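Side-chain contact in ABC transporter ATP-binding protein (Sulfolobus tokodaii, PDB 2PJZ), which probably binds and hydrolyses ATP as the nucleotide-binding subunit of an ABC transporter, possibly one for cobalt: residues Leu129-Ser134 and Phe156-Ala161. Numbering follows the deposited sequence.
Sequences LSAGQS and FENVDA
Asn-158 lays its side chain against Ala-131. Chi1 (-52°) puts the amide beside the backbone N, and chi2 (-51°) then turns ND2 to Ala-131 CB, 3.5 Å away. With no side chain in the way, Gly-132 CA sits 3.1 Å from Asn-158 O. Deeper in, Val-159 turns CG2 to Gly-132 O at 4.0 Å, and its side chain also packs on Val-135 and Leu-136 of helix 131-144.

Two waters bridge the polar atoms. One accepts from Asn-158 ND2 at 3.0 Å, donates to Glu-157 O and reaches Ala-131 O weakly. The other accepts from Gly-132 N at 2.8 Å and gives a weak bond to Asn-158 O.

Ser-130 and Gln-133 form a capping box at the start of helix 131-144: Gln-133 N donates to Ser-130 OG, and Ser-130 N to Gln-133 OE1 with an N-H...O angle of 163°. A type II turn from Phe-156 to Val-159 presents Asn-158.

The sequence LSAGQS fits the ABC signature motif. The loop after strand 149-153 fits the D-loop, where Glu-157 OE2 is hydrogen-bonded to His-183 NE2. A sulfate, probably from the crystallisation liquor, lies about 4 Å from the Ala-131 side chain; in relatives this helix start faces the ATP phosphates of the partner subunit. Direct contact is van der Waals with a close backbone approach, while the polar groups at the edge meet through water.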
loop_
_atom_site.group_PDB
_atom_site.type_symbol
_atom_site.label_atom_id
_atom_site.label_comp_id
_atom_site.label_asym_id
_atom_site.label_seq_id
_atom_site.Cartn_x
_atom_site.Cartn_y
_atom_site.Cartn_z
ATOM N N LEU A 129 -5.678 -12.715 -16.767
ATOM C CA LEU A 129 -6.693 -11.840 -16.185
ATOM C C LEU A 129 -6.429 -10.377 -16.533
ATOM O O LEU A 129 -5.284 -9.966 -16.701
ATOM C CB LEU A 129 -6.776 -12.011 -14.656
ATOM C CG LEU A 129 -7.110 -13.374 -14.044
ATOM C CD1 LEU A 129 -7.247 -13.238 -12.518
ATOM C CD2 LEU A 129 -8.370 -14.017 -14.628
ATOM N N SER A 130 -7.498 -9.599 -16.612
ATOM C CA SER A 130 -7.391 -8.158 -16.772
ATOM C C SER A 130 -6.720 -7.538 -15.538
ATOM O O SER A 130 -6.582 -8.202 -14.512
ATOM C CB SER A 130 -8.769 -7.553 -16.996
ATOM O OG SER A 130 -9.587 -7.689 -15.857
ATOM N N ALA A 131 -6.294 -6.283 -15.650
ATOM C CA ALA A 131 -5.653 -5.580 -14.527
ATOM C C ALA A 131 -6.548 -5.546 -13.277
ATOM O O ALA A 131 -6.108 -5.902 -12.174
ATOM C CB ALA A 131 -5.273 -4.177 -14.948
ATOM N N GLY A 132 -7.801 -5.127 -13.455
ATOM C CA GLY A 132 -8.768 -5.090 -12.351
ATOM C C GLY A 132 -9.005 -6.467 -11.744
ATOM O O GLY A 132 -8.967 -6.641 -10.522
ATOM N N GLN A 133 -9.227 -7.455 -12.597
ATOM C CA GLN A 133 -9.402 -8.841 -12.126
ATOM C C GLN A 133 -8.176 -9.408 -11.395
ATOM O O GLN A 133 -8.318 -10.055 -10.344
ATOM C CB GLN A 133 -9.720 -9.744 -13.309
ATOM C CG GLN A 133 -11.133 -9.575 -13.860
ATOM C CD GLN A 133 -11.361 -10.503 -15.050
ATOM O OE1 GLN A 133 -10.419 -10.869 -15.757
ATOM N NE2 GLN A 133 -12.614 -10.901 -15.261
ATOM N N SER A 134 -6.992 -9.180 -11.966
ATOM C CA SER A 134 -5.711 -9.636 -11.396
ATOM C C SER A 134 -5.505 -9.100 -9.970
ATOM O O SER A 134 -5.219 -9.887 -9.050
ATOM C CB SER A 134 -4.538 -9.198 -12.281
ATOM O OG SER A 134 -3.292 -9.599 -11.717
ATOM N N PHE A 156 -6.858 -0.814 -5.575
ATOM C CA PHE A 156 -8.072 -0.216 -6.154
ATOM C C PHE A 156 -7.871 0.220 -7.595
ATOM O O PHE A 156 -8.828 0.631 -8.264
ATOM C CB PHE A 156 -8.515 1.005 -5.347
ATOM C CG PHE A 156 -8.558 0.785 -3.857
ATOM C CD1 PHE A 156 -9.534 -0.012 -3.283
ATOM C CD2 PHE A 156 -7.633 1.424 -3.028
ATOM C CE1 PHE A 156 -9.587 -0.201 -1.903
ATOM C CE2 PHE A 156 -7.677 1.248 -1.650
ATOM C CZ PHE A 156 -8.655 0.432 -1.090
ATOM N N GLU A 157 -6.640 0.140 -8.079
ATOM C CA GLU A 157 -6.335 0.661 -9.403
ATOM C C GLU A 157 -6.929 -0.252 -10.467
ATOM O O GLU A 157 -6.839 -1.463 -10.360
ATOM C CB GLU A 157 -4.830 0.860 -9.562
ATOM C CG GLU A 157 -4.436 1.550 -10.845
ATOM C CD GLU A 157 -3.069 2.220 -10.778
ATOM O OE1 GLU A 157 -2.246 1.873 -9.900
ATOM O OE2 GLU A 157 -2.818 3.106 -11.622
ATOM N N ASN A 158 -7.607 0.332 -11.469
ATOM C CA ASN A 158 -8.268 -0.469 -12.524
ATOM C C ASN A 158 -9.469 -1.306 -12.027
ATOM O O ASN A 158 -9.942 -2.229 -12.717
ATOM C CB ASN A 158 -7.235 -1.365 -13.246
ATOM C CG ASN A 158 -6.028 -0.579 -13.739
ATOM O OD1 ASN A 158 -6.173 0.456 -14.409
ATOM N ND2 ASN A 158 -4.827 -1.052 -13.393
ATOM N N VAL A 159 -9.970 -0.975 -10.842
ATOM C CA VAL A 159 -11.105 -1.664 -10.252
ATOM C C VAL A 159 -12.328 -0.727 -10.275
ATOM O O VAL A 159 -12.231 0.416 -9.843
ATOM C CB VAL A 159 -10.816 -2.117 -8.799
ATOM C CG1 VAL A 159 -12.067 -2.705 -8.186
ATOM C CG2 VAL A 159 -9.685 -3.160 -8.784
ATOM N N ASP A 160 -13.463 -1.216 -10.778
ATOM C CA ASP A 160 -14.668 -0.377 -10.900
ATOM C C ASP A 160 -15.171 -0.002 -9.507
ATOM O O ASP A 160 -14.848 -0.680 -8.536
ATOM C CB ASP A 160 -15.760 -1.083 -11.722
ATOM C CG ASP A 160 -16.497 -2.164 -10.936
ATOM O OD1 ASP A 160 -15.921 -3.230 -10.684
ATOM O OD2 ASP A 160 -17.675 -1.983 -10.597
ATOM N N ALA A 161 -15.958 1.075 -9.407
ATOM C CA ALA A 161 -16.415 1.574 -8.110
ATOM C C ALA A 161 -17.074 0.550 -7.197
ATOM O O ALA A 161 -16.766 0.510 -5.995
ATOM C CB ALA A 161 -17.326 2.821 -8.278
HETATM O O HOH W 1 -4.441 -3.067 -11.178
HETATM O O HOH W 2 -9.038 -3.913 -15.597
#